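Local coordinates for protein putative fumarylpyruvate hydrolase (Burkholderia cenocepacia, PDB 4MAQ) that is a putative hydrolase of the fumarylacetoacetate hydrolase (FAH) family, with a core of packed mixed beta sheets, at residues G163-A168 and G224-I229; H87-V92 and T173-D178; Y114-D119 and A230-V235; G158-G163 and G177-M182. All blocks are in the same frame, centred on the assembly; numbering follows the deposited sequence. Where two conformers were deposited one is given.

Interaction 1: residues G163-A168 and G224-I229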
loop_
_atom_site.group_PDB
_atom_site.type_symbol
_atom_site.label_atom_id
_atom_site.label_comp_id
_atom_site.label_asym_id
_atom_site.label_seq_id
_atom_site.Cartn_x
_atom_site.Cartn_y
_atom_site.Cartn_z
ATOM N N GLY B 163 -5.856 28.439 8.062
ATOM C CA GLY B 163 -5.105 29.098 7.009
ATOM C C GLY B 163 -5.412 28.547 5.620
ATOM O O GLY B 163 -5.972 27.444 5.467
ATOM N N ARG B 164 -5.023 29.326 4.612
ATOM C CA ARG B 164 -5.334 29.022 3.225
ATOM C C ARG B 164 -4.640 27.751 2.725
ATOM O O ARG B 164 -3.431 27.551 2.943
ATOM C CB ARG B 164 -4.948 30.204 2.331
ATOM C CG ARG B 164 -5.349 30.050 0.863
ATOM C CD ARG B 164 -4.860 31.217 0.002
ATOM N NE ARG B 164 -3.455 31.525 0.260
ATOM C CZ ARG B 164 -2.571 31.869 -0.672
ATOM N NH1 ARG B 164 -2.935 31.934 -1.951
ATOM N NH2 ARG B 164 -1.317 32.133 -0.332
ATOM N N ILE B 165 -5.422 26.900 2.050
ATOM C CA ILE B 165 -4.931 25.712 1.342
ATOM C C ILE B 165 -5.484 25.853 -0.073
ATOM O O ILE B 165 -6.695 26.078 -0.262
ATOM C CB ILE B 165 -5.361 24.388 2.035
ATOM C CG1 ILE B 165 -5.034 23.184 1.145
ATOM C CG2 ILE B 165 -6.843 24.386 2.462
ATOM C CD1 ILE B 165 -5.027 21.840 1.856
ATOM N N TRP B 166 -4.613 25.781 -1.080
ATOM C CA TRP B 166 -5.031 26.187 -2.419
ATOM C C TRP B 166 -4.259 25.425 -3.487
ATOM O O TRP B 166 -3.152 24.906 -3.255
ATOM C CB TRP B 166 -4.845 27.719 -2.585
ATOM C CG TRP B 166 -3.389 28.113 -2.514
ATOM C CD1 TRP B 166 -2.638 28.333 -1.378
ATOM C CD2 TRP B 166 -2.504 28.288 -3.625
ATOM N NE1 TRP B 166 -1.333 28.628 -1.731
ATOM C CE2 TRP B 166 -1.230 28.616 -3.100
ATOM C CE3 TRP B 166 -2.667 28.214 -5.023
ATOM C CZ2 TRP B 166 -0.115 28.858 -3.919
ATOM C CZ3 TRP B 166 -1.544 28.447 -5.843
ATOM C CH2 TRP B 166 -0.287 28.763 -5.284
ATOM N N LEU B 167 -4.844 25.397 -4.678
ATOM C CA LEU B 167 -4.187 24.806 -5.826
ATOM C C LEU B 167 -4.665 25.549 -7.076
ATOM O O LEU B 167 -5.848 25.877 -7.195
ATOM C CB LEU B 167 -4.507 23.299 -5.918
ATOM C CG LEU B 167 -3.967 22.520 -7.132
ATOM C CD1 LEU B 167 -3.786 21.058 -6.763
ATOM C CD2 LEU B 167 -4.854 22.636 -8.371
ATOM N N ALA B 168 -3.729 25.834 -7.978
ATOM C CA ALA B 168 -4.029 26.437 -9.281
ATOM C C ALA B 168 -3.441 25.603 -10.397
ATOM O O ALA B 168 -2.470 24.850 -10.198
ATOM C CB ALA B 168 -3.461 27.859 -9.326
ATOM N N GLY B 224 0.429 25.329 -5.831
ATOM C CA GLY B 224 -0.442 25.267 -4.662
ATOM C C GLY B 224 0.344 25.436 -3.400
ATOM O O GLY B 224 1.571 25.673 -3.427
ATOM N N GLY B 225 -0.359 25.313 -2.280
ATOM C CA GLY B 225 0.292 25.540 -1.013
ATOM C C GLY B 225 -0.625 25.509 0.168
ATOM O O GLY B 225 -1.856 25.432 0.022
ATOM N N VAL B 226 -0.007 25.536 1.344
ATOM C CA VAL B 226 -0.730 25.786 2.588
ATOM C C VAL B 226 0.061 26.889 3.254
ATOM O O VAL B 226 1.287 26.759 3.410
ATOM C CB VAL B 226 -0.808 24.545 3.498
ATOM C CG1 VAL B 226 -1.426 24.943 4.849
ATOM C CG2 VAL B 226 -1.617 23.449 2.814
ATOM N N ASP B 227 -0.616 27.983 3.601
ATOM C CA ASP B 227 0.099 29.147 4.121
ATOM C C ASP B 227 0.963 28.764 5.333
ATOM O O ASP B 227 0.483 28.145 6.302
ATOM C CB ASP B 227 -0.873 30.279 4.448
ATOM C CG ASP B 227 -1.364 31.023 3.213
ATOM O OD1 ASP B 227 -0.982 30.705 2.062
ATOM O OD2 ASP B 227 -2.131 31.985 3.383
ATOM N N GLY B 228 2.233 29.163 5.289
ATOM C CA GLY B 228 3.190 28.900 6.356
ATOM C C GLY B 228 3.864 27.539 6.298
ATOM O O GLY B 228 4.818 27.286 7.046
ATOM N N ILE B 229 3.384 26.646 5.421
ATOM C CA ILE B 229 3.928 25.296 5.382
ATOM C C ILE B 229 4.822 25.109 4.153
ATOM O O ILE B 229 6.027 24.863 4.297
ATOM C CB ILE B 229 2.820 24.202 5.441
ATOM C CG1 ILE B 229 1.949 24.371 6.699
ATOM C CG2 ILE B 229 3.407 22.793 5.325
ATOM C CD1 ILE B 229 2.697 24.321 8.018
HETATM O O HOH W 1 -3.852 31.835 5.449
HETATM O O HOH W 2 0.572 29.073 0.428
#

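Interaction 2: residues H87-V92 and T173-D178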
loop_
_atom_site.group_PDB
_atom_site.type_symbol
_atom_site.label_atom_id
_atom_site.label_comp_id
_atom_site.label_asym_id
_atom_site.label_seq_id
_atom_site.Cartn_x
_atom_site.Cartn_y
_atom_site.Cartn_z
ATOM N N HIS B 87 -6.818 16.166 -9.451
ATOM C CA HIS B 87 -6.010 16.711 -8.349
ATOM C C HIS B 87 -6.854 16.947 -7.112
ATOM O O HIS B 87 -8.006 17.365 -7.213
ATOM C CB HIS B 87 -5.379 18.068 -8.742
ATOM C CG HIS B 87 -6.377 19.112 -9.184
ATOM N ND1 HIS B 87 -7.175 19.819 -8.300
ATOM C CD2 HIS B 87 -6.714 19.552 -10.422
ATOM C CE1 HIS B 87 -7.936 20.667 -8.982
ATOM N NE2 HIS B 87 -7.695 20.502 -10.273
ATOM N N GLU B 88 -6.244 16.713 -5.954
ATOM C CA GLU B 88 -6.794 17.127 -4.665
ATOM C C GLU B 88 -5.657 17.639 -3.791
ATOM O O GLU B 88 -4.813 16.851 -3.332
ATOM C CB GLU B 88 -7.490 15.967 -3.954
ATOM C CG GLU B 88 -8.766 15.513 -4.625
ATOM C CD GLU B 88 -9.228 14.191 -4.087
ATOM O OE1 GLU B 88 -9.357 14.078 -2.856
ATOM O OE2 GLU B 88 -9.434 13.265 -4.882
ATOM N N ILE B 89 -5.627 18.953 -3.547
ATOM C CA ILE B 89 -4.606 19.558 -2.668
ATOM C C ILE B 89 -4.868 19.165 -1.194
ATOM O O ILE B 89 -6.014 19.222 -0.735
ATOM C CB ILE B 89 -4.621 21.108 -2.805
ATOM C CG1 ILE B 89 -3.490 21.768 -2.011
ATOM C CG2 ILE B 89 -5.962 21.737 -2.408
ATOM C CD1 ILE B 89 -2.171 21.578 -2.695
ATOM N N GLU B 90 -3.817 18.798 -0.453
ATOM C CA GLU B 90 -3.981 18.337 0.947
ATOM C C GLU B 90 -2.807 18.735 1.817
ATOM O O GLU B 90 -1.675 18.716 1.358
ATOM C CB GLU B 90 -4.155 16.820 0.993
ATOM C CG GLU B 90 -5.214 16.367 0.007
ATOM C CD GLU B 90 -5.882 15.053 0.287
ATOM O OE1 GLU B 90 -5.744 14.473 1.376
ATOM O OE2 GLU B 90 -6.614 14.648 -0.639
ATOM N N LEU B 91 -3.095 19.018 3.089
ATOM C CA LEU B 91 -2.071 19.076 4.128
ATOM C C LEU B 91 -1.591 17.656 4.445
ATOM O O LEU B 91 -2.398 16.773 4.704
ATOM C CB LEU B 91 -2.587 19.759 5.406
ATOM C CG LEU B 91 -1.573 19.827 6.546
ATOM C CD1 LEU B 91 -0.505 20.862 6.250
ATOM C CD2 LEU B 91 -2.285 20.159 7.848
ATOM N N VAL B 92 -0.278 17.449 4.400
ATOM C CA VAL B 92 0.315 16.144 4.702
ATOM C C VAL B 92 0.994 16.202 6.078
ATOM O O VAL B 92 1.761 17.129 6.382
ATOM C CB VAL B 92 1.340 15.749 3.632
ATOM C CG1 VAL B 92 2.071 14.457 4.018
ATOM C CG2 VAL B 92 0.640 15.551 2.286
ATOM N N THR B 173 -6.905 29.534 -10.265
ATOM C CA THR B 173 -7.209 28.847 -9.016
ATOM C C THR B 173 -8.333 27.837 -9.224
ATOM O O THR B 173 -9.389 28.169 -9.773
ATOM C CB THR B 173 -7.606 29.857 -7.931
ATOM O OG1 THR B 173 -6.525 30.770 -7.737
ATOM C CG2 THR B 173 -7.908 29.141 -6.611
ATOM N N ARG B 174 -8.096 26.600 -8.786
ATOM C CA ARG B 174 -9.083 25.529 -8.900
ATOM C C ARG B 174 -9.579 25.087 -7.537
ATOM O O ARG B 174 -10.726 24.638 -7.419
ATOM C CB ARG B 174 -8.500 24.318 -9.660
ATOM C CG ARG B 174 -7.912 24.586 -11.048
ATOM C CD ARG B 174 -8.976 24.816 -12.112
ATOM N NE ARG B 174 -8.431 25.396 -13.358
ATOM C CZ ARG B 174 -7.985 24.704 -14.416
ATOM N NH1 ARG B 174 -7.991 23.364 -14.418
ATOM N NH2 ARG B 174 -7.520 25.360 -15.483
ATOM N N GLN B 175 -8.732 25.181 -6.510
ATOM C CA GLN B 175 -9.164 24.846 -5.145
ATOM C C GLN B 175 -8.696 25.923 -4.209
ATOM O O GLN B 175 -7.568 26.401 -4.333
ATOM C CB GLN B 175 -8.571 23.501 -4.676
ATOM C CG GLN B 175 -8.924 22.319 -5.576
ATOM C CD GLN B 175 -8.531 21.003 -4.936
ATOM O OE1 GLN B 175 -7.487 20.428 -5.265
ATOM N NE2 GLN B 175 -9.335 20.545 -3.991
ATOM N N GLN B 176 -9.545 26.314 -3.261
ATOM C CA GLN B 176 -9.145 27.270 -2.243
ATOM C C GLN B 176 -10.063 27.067 -1.055
ATOM O O GLN B 176 -11.279 27.252 -1.146
ATOM C CB GLN B 176 -9.237 28.711 -2.760
ATOM C CG GLN B 176 -8.691 29.787 -1.843
ATOM C CD GLN B 176 -8.665 31.114 -2.555
ATOM O OE1 GLN B 176 -7.657 31.482 -3.154
ATOM N NE2 GLN B 176 -9.791 31.825 -2.532
ATOM N N GLY B 177 -9.478 26.668 0.057
ATOM C CA GLY B 177 -10.223 26.514 1.268
ATOM C C GLY B 177 -9.371 26.892 2.455
ATOM O O GLY B 177 -8.352 27.571 2.314
ATOM N N ASP B 178 -9.806 26.478 3.643
ATOM C CA ASP B 178 -9.077 26.807 4.858
ATOM C C ASP B 178 -8.943 25.546 5.687
ATOM O O ASP B 178 -9.880 24.750 5.763
ATOM C CB ASP B 178 -9.782 27.908 5.650
ATOM C CG ASP B 178 -8.888 28.516 6.708
ATOM O OD1 ASP B 178 -8.713 27.881 7.772
ATOM O OD2 ASP B 178 -8.340 29.614 6.481
HETATM O O HOH W 3 -8.696 21.293 -12.680
#

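Interaction 3: residues Y114-D119 and A230-V235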
loop_
_atom_site.group_PDB
_atom_site.type_symbol
_atom_site.label_atom_id
_atom_site.label_comp_id
_atom_site.label_asym_id
_atom_site.label_seq_id
_atom_site.Cartn_x
_atom_site.Cartn_y
_atom_site.Cartn_z
ATOM N N TYR B 114 5.239 18.624 8.805
ATOM C CA TYR B 114 4.173 18.846 7.843
ATOM C C TYR B 114 4.716 19.119 6.458
ATOM O O TYR B 114 5.790 19.706 6.305
ATOM C CB TYR B 114 3.338 20.067 8.258
ATOM C CG TYR B 114 2.604 19.823 9.543
ATOM C CD1 TYR B 114 3.200 20.140 10.762
ATOM C CD2 TYR B 114 1.321 19.264 9.551
ATOM C CE1 TYR B 114 2.564 19.897 11.962
ATOM C CE2 TYR B 114 0.664 19.004 10.752
ATOM C CZ TYR B 114 1.285 19.321 11.956
ATOM O OH TYR B 114 0.577 19.059 13.119
ATOM N N GLY B 115 3.915 18.787 5.449
ATOM C CA GLY B 115 4.172 19.217 4.094
ATOM C C GLY B 115 2.861 19.446 3.370
ATOM O O GLY B 115 1.776 19.395 3.977
ATOM N N VAL B 116 2.963 19.687 2.072
ATOM C CA VAL B 116 1.786 19.921 1.228
ATOM C C VAL B 116 1.845 18.880 0.116
ATOM O O VAL B 116 2.916 18.625 -0.442
ATOM C CB VAL B 116 1.782 21.352 0.636
ATOM C CG1 VAL B 116 0.621 21.542 -0.326
ATOM C CG2 VAL B 116 1.740 22.355 1.782
ATOM N N GLY B 117 0.711 18.256 -0.172
ATOM C CA GLY B 117 0.684 17.181 -1.149
ATOM C C GLY B 117 -0.462 17.322 -2.115
ATOM O O GLY B 117 -1.402 18.113 -1.890
ATOM N N VAL B 118 -0.395 16.548 -3.191
ATOM C CA VAL B 118 -1.541 16.416 -4.096
ATOM C C VAL B 118 -1.877 14.931 -4.163
ATOM O O VAL B 118 -1.044 14.103 -4.534
ATOM C CB VAL B 118 -1.236 16.964 -5.508
ATOM C CG1 VAL B 118 -2.503 16.920 -6.359
ATOM C CG2 VAL B 118 -0.682 18.385 -5.425
ATOM N N ASP B 119 -3.098 14.587 -3.761
ATOM C CA ASP B 119 -3.626 13.249 -3.989
ATOM C C ASP B 119 -4.055 13.223 -5.455
ATOM O O ASP B 119 -5.006 13.904 -5.846
ATOM C CB ASP B 119 -4.791 13.013 -3.022
ATOM C CG ASP B 119 -5.573 11.730 -3.305
ATOM O OD1 ASP B 119 -5.070 10.854 -4.026
ATOM O OD2 ASP B 119 -6.711 11.609 -2.797
ATOM N N ALA B 230 4.247 25.252 2.957
ATOM C CA ALA B 230 5.022 25.142 1.711
ATOM C C ALA B 230 4.183 25.623 0.556
ATOM O O ALA B 230 2.948 25.645 0.641
ATOM C CB ALA B 230 5.433 23.695 1.473
ATOM N N THR B 231 4.849 26.004 -0.528
ATOM C CA THR B 231 4.193 26.116 -1.823
ATOM C C THR B 231 4.929 25.197 -2.773
ATOM O O THR B 231 6.030 24.726 -2.466
ATOM C CB THR B 231 4.190 27.563 -2.366
ATOM O OG1 THR B 231 5.544 28.006 -2.530
ATOM C CG2 THR B 231 3.440 28.489 -1.409
ATOM N N PHE B 232 4.335 24.943 -3.927
ATOM C CA PHE B 232 4.960 24.090 -4.919
ATOM C C PHE B 232 4.589 24.541 -6.324
ATOM O O PHE B 232 3.590 25.285 -6.541
ATOM C CB PHE B 232 4.586 22.606 -4.743
ATOM C CG PHE B 232 3.147 22.317 -5.005
ATOM C CD1 PHE B 232 2.677 22.095 -6.292
ATOM C CD2 PHE B 232 2.234 22.244 -3.943
ATOM C CE1 PHE B 232 1.326 21.829 -6.532
ATOM C CE2 PHE B 232 0.881 21.983 -4.178
ATOM C CZ PHE B 232 0.428 21.785 -5.481
ATOM N N GLU B 233 5.393 24.053 -7.267
ATOM C CA GLU B 233 5.152 24.252 -8.701
ATOM C C GLU B 233 5.728 23.043 -9.435
ATOM O O GLU B 233 6.883 22.711 -9.241
ATOM C CB GLU B 233 5.814 25.550 -9.164
ATOM C CG GLU B 233 5.716 25.827 -10.678
ATOM C CD GLU B 233 5.982 27.280 -11.046
ATOM O OE1 GLU B 233 5.878 28.185 -10.161
ATOM O OE2 GLU B 233 6.296 27.542 -12.228
ATOM N N PHE B 234 4.911 22.367 -10.238
ATOM C CA PHE B 234 5.408 21.253 -11.071
ATOM C C PHE B 234 4.625 21.191 -12.361
ATOM O O PHE B 234 3.572 21.834 -12.496
ATOM C CB PHE B 234 5.392 19.898 -10.311
ATOM C CG PHE B 234 4.016 19.360 -9.945
ATOM C CD1 PHE B 234 3.224 18.700 -10.880
ATOM C CD2 PHE B 234 3.547 19.432 -8.627
ATOM C CE1 PHE B 234 1.989 18.155 -10.518
ATOM C CE2 PHE B 234 2.321 18.879 -8.260
ATOM C CZ PHE B 234 1.526 18.253 -9.208
ATOM N N VAL B 235 5.161 20.452 -13.327
ATOM C CA VAL B 235 4.527 20.297 -14.621
ATOM C C VAL B 235 4.112 18.831 -14.790
ATOM O O VAL B 235 4.893 17.918 -14.509
ATOM C CB VAL B 235 5.486 20.749 -15.766
ATOM C CG1 VAL B 235 4.893 20.476 -17.136
ATOM C CG2 VAL B 235 5.803 22.235 -15.624
#

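Interaction 4: residues G158-G163 and G177-M182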
loop_
_atom_site.group_PDB
_atom_site.type_symbol
_atom_site.label_atom_id
_atom_site.label_comp_id
_atom_site.label_asym_id
_atom_site.label_seq_id
_atom_site.Cartn_x
_atom_site.Cartn_y
_atom_site.Cartn_z
ATOM N N GLY B 158 4.858 24.987 14.127
ATOM C CA GLY B 158 3.728 24.662 14.999
ATOM C C GLY B 158 2.816 23.627 14.341
ATOM O O GLY B 158 3.165 23.044 13.327
ATOM N N HIS B 159 1.648 23.398 14.934
ATOM C CA HIS B 159 0.679 22.453 14.393
ATOM C C HIS B 159 -0.407 23.277 13.742
ATOM O O HIS B 159 -1.286 23.763 14.426
ATOM C CB HIS B 159 0.127 21.549 15.506
ATOM C CG HIS B 159 1.163 20.675 16.137
ATOM N ND1 HIS B 159 1.800 19.659 15.452
ATOM C CD2 HIS B 159 1.698 20.682 17.387
ATOM C CE1 HIS B 159 2.671 19.066 16.253
ATOM N NE2 HIS B 159 2.632 19.667 17.431
ATOM N N PRO B 160 -0.354 23.441 12.394
ATOM C CA PRO B 160 -1.293 24.371 11.762
ATOM C C PRO B 160 -2.731 23.902 11.943
ATOM O O PRO B 160 -3.019 22.699 11.787
ATOM C CB PRO B 160 -0.883 24.330 10.279
ATOM C CG PRO B 160 -0.219 22.985 10.115
ATOM C CD PRO B 160 0.538 22.816 11.398
ATOM N N ALA B 161 -3.627 24.841 12.232
ATOM C CA ALA B 161 -5.055 24.515 12.428
ATOM C C ALA B 161 -5.978 25.432 11.636
ATOM O O ALA B 161 -7.175 25.215 11.590
ATOM C CB ALA B 161 -5.419 24.509 13.905
ATOM N N ALA B 162 -5.407 26.440 10.985
ATOM C CA ALA B 162 -6.166 27.424 10.225
ATOM C C ALA B 162 -5.247 27.938 9.125
ATOM O O ALA B 162 -4.010 27.873 9.231
ATOM C CB ALA B 162 -6.665 28.579 11.129
ATOM N N GLY B 163 -5.856 28.439 8.062
ATOM C CA GLY B 163 -5.105 29.098 7.009
ATOM C C GLY B 163 -5.412 28.547 5.620
ATOM O O GLY B 163 -5.972 27.444 5.467
ATOM N N GLY B 177 -9.478 26.668 0.057
ATOM C CA GLY B 177 -10.223 26.514 1.268
ATOM C C GLY B 177 -9.371 26.892 2.455
ATOM O O GLY B 177 -8.352 27.571 2.314
ATOM N N ASP B 178 -9.806 26.478 3.643
ATOM C CA ASP B 178 -9.077 26.807 4.858
ATOM C C ASP B 178 -8.943 25.546 5.687
ATOM O O ASP B 178 -9.880 24.750 5.763
ATOM C CB ASP B 178 -9.782 27.908 5.650
ATOM C CG ASP B 178 -8.888 28.516 6.708
ATOM O OD1 ASP B 178 -8.713 27.881 7.772
ATOM O OD2 ASP B 178 -8.340 29.614 6.481
ATOM N N LEU B 179 -7.776 25.344 6.301
ATOM C CA LEU B 179 -7.559 24.182 7.167
ATOM C C LEU B 179 -8.618 24.050 8.256
ATOM O O LEU B 179 -8.892 22.945 8.707
ATOM C CB LEU B 179 -6.180 24.229 7.825
ATOM C CG LEU B 179 -4.935 24.241 6.945
ATOM C CD1 LEU B 179 -3.736 24.309 7.863
ATOM C CD2 LEU B 179 -4.908 23.004 6.029
ATOM N N ALA B 180 -9.197 25.181 8.669
ATOM C CA ALA B 180 -10.194 25.185 9.732
ATOM C C ALA B 180 -11.465 24.462 9.331
ATOM O O ALA B 180 -12.296 24.156 10.191
ATOM C CB ALA B 180 -10.526 26.606 10.143
ATOM N N ASP B 181 -11.627 24.189 8.035
ATOM C CA ASP B 181 -12.827 23.543 7.567
ATOM C C ASP B 181 -12.760 22.019 7.561
ATOM O O ASP B 181 -13.725 21.351 7.159
ATOM C CB ASP B 181 -13.243 24.135 6.238
ATOM C CG ASP B 181 -13.740 25.562 6.400
ATOM O OD1 ASP B 181 -14.501 25.858 7.352
ATOM O OD2 ASP B 181 -13.354 26.399 5.603
ATOM N N MET B 182 -11.647 21.469 8.045
ATOM C CA MET B 182 -11.564 20.020 8.240
ATOM C C MET B 182 -12.711 19.521 9.113
ATOM O O MET B 182 -13.044 20.133 10.139
ATOM C CB MET B 182 -10.264 19.653 8.909
ATOM C CG MET B 182 -9.085 19.651 8.002
ATOM S SD MET B 182 -7.682 19.137 8.993
ATOM C CE MET B 182 -6.390 19.654 7.890
HETATM O O HOH W 4 -7.720 22.301 11.138
#

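Interaction 1: residues G163-A168 and G224-I229
Strands 164-168 and 224-226 run antiparallel, neighbours in the five-stranded mixed sheet of this FAH-family fold. The tight part lies where Trp166 pairs with Gly225: two backbone hydrogen bonds join them, Trp166 N to Gly225 O and Gly225 N to Trp166 O, both 3.0 Å. With CG flanked by both backbone branches (chi1 65°), the Trp166 indole folds back across the neighbouring strand, and Gly224 CA sits 3.4 Å from the centroid of its six-membered ring, a CH-pi contact. Glycine suits 224 and 225 because a CB at either would collide with or crowd Trp166. On the buried face, Ile165 CG1 lies beside Val226 CG2 at 3.8 Å, branched side chains matched to a beta core. At the exposed end Asp227 N still closes the ladder, bonding Arg164 O at 2.9 Å; only the side chains beyond are looser. There the Arg164 guanidinium lies against the indole face turned away from the glycines, and its chain, bent at chi3, carries it obliquely to Asp227 in a salt bridge. The NE bonds to the carboxylate are weak, whereas Arg164 NH2 meets the syn lone pair of Asp227 OD1 at 2.8 Å. One water links Trp166 NE1 to this same OD1.

Interaction 2: residues H87-V92 and T173-D178
Two hydrogen bonds converge on one amide oxygen and carry the polar part of this contact. Gln175 OE1 accepts from Ile89 N at 2.9 Å and from His87 ND1 at 3.1 Å, so ND1 bears a proton. Both donors stand above the amide plane, yet the oxygen lies close to the imidazole plane, at the ring edge. Gln175, extended beyond CG, meets His87 tip to tip. Glutamine suits this buried place since its amide is two-sided: while OE1 is gripped by two donors, NE2 is satisfied by Thr209 OG1. Water supplies the next link, joining His87 NE2 to Arg174 NH1, and Arg174 NE is held in a salt bridge by Asp172. Van der Waals contacts fill in around these bonds. Ile89 CG2 passes alongside the Gln175 amide, 3.5 Å from OE1, and Arg174 CB rests 3.8 Å from His87 CE1. Arg174 and Gln175 can both turn toward strand 87-92 because they form a classic beta bulge opposite Leu167. The strand axes stay 8.2 Å apart and cross at -29°, so the Gln175 side chain spans the gap to a ring and to a backbone N-H, within two beta sheets packed face to face.

Interaction 3: residues Y114-D119 and A230-V235
In both Phe232 (chi1 67°) and Phe234 (chi1 66°), CG lies between the two backbone branches, flanked by N and C; CB of each points toward strand 114-119, and this torsion turns the ring so that its outer end meets the valines. Opposite them, Val116 and Val118 place CG1 anti to the backbone N and CG2 anti to the carbonyl carbon, which presents methyl groups to the rings. Phe232 is the central group. Val116 CG1 comes to its edge, close to the ring plane, 3.9 Å from Phe232 CE2, while Val118 CG2 approaches the tip obliquely and lies 3.6 Å from Phe232 CZ. Both valines cross the phenylalanine at about a right angle and hold the far end of the ring between them. The same Val118 CG2 reaches the edge of the second ring, 4.2 Å from Phe234 CE2, a looser touch. At the other end, where the strands are nearest, the side chain shrinks to Ala230: Val116 CG2 lies 3.9 Å from Ala230 CB and 3.7 Å from Ala230 O. A methyl is enough there, and the strands diverge toward the larger rings. Short branched valines and broad phenylalanines thus complement one another across the wedge. Ile89 also packs on Val116 and Phe232, and Val222 on both rings, extending the apolar layer. With axes 6.8 Å apart at the closest and crossing at -32°, two strands from different mixed sheets meet without backbone pairing, through apolar side chains and one carbonyl, the aligned packing of a beta sandwich-like core.

Interaction 4: residues G158-G163 and G177-M182
The Asp178 carboxylate is the flat group of this contact, and its OD1 is met in two ways. From above the plane comes Gly163 N, 2.9 Å away in a nearly straight hydrogen bond (170°); on the anti lone pair, the side away from OD2, comes Ala180 N, also at 2.9 Å. CG of Asp178 is anti to its backbone N (chi1 -165°), which turns the carboxylate toward Gly163. Two backbone N-H groups on one oxygen would be expected to stabilise its negative charge. The bond to Ala180 N closes an Asx turn, for which the short aspartate is well suited; here it ends strand 172-178 and leads into the 3-10 turn 179-181. Gly163 answers with its carbonyl, since Leu179 N donates to Gly163 O at 2.9 Å, in the carbonyl plane. The backbone of Gly163, with phi at 128°, would drive a CB into the carbonyl O of Ala162, so glycine is required. Leu179 turns inward beneath the loop, its CD1 3.7 Å from Pro160 CB; the other methyl, CD2, packs on Leu91, and the proline ring on Tyr114. On the exposed side Ala162 and Ala180 meet loosely, and a water donates to both Ala161 O and Leu179 O.

How the interactions relate
Interactions 1, 2 and 3 lie close together, their centres about 7 to 10 Å apart; interaction 4, at the surface, has its centre about 10, 12 and 16 Å from those of interactions 1, 2 and 3. Interaction 1 joins neighbouring strands within the five-stranded sheet; 172-178 flanks it on one side and 230-236 on the other. Interactions 2 and 3 tie these flanking strands to 85-95 and 111-122, themselves paired in the eight-stranded sheet, so the two sheets are packed together at both sides of interaction 1. Interaction 4 shares Gly163 with interaction 1 and Gly177 and Asp178 with interaction 2. Along the chain, 87-92 and 114-119 precede 158-182, and 224-235 comes last, knitting distant parts of the chain into a single core.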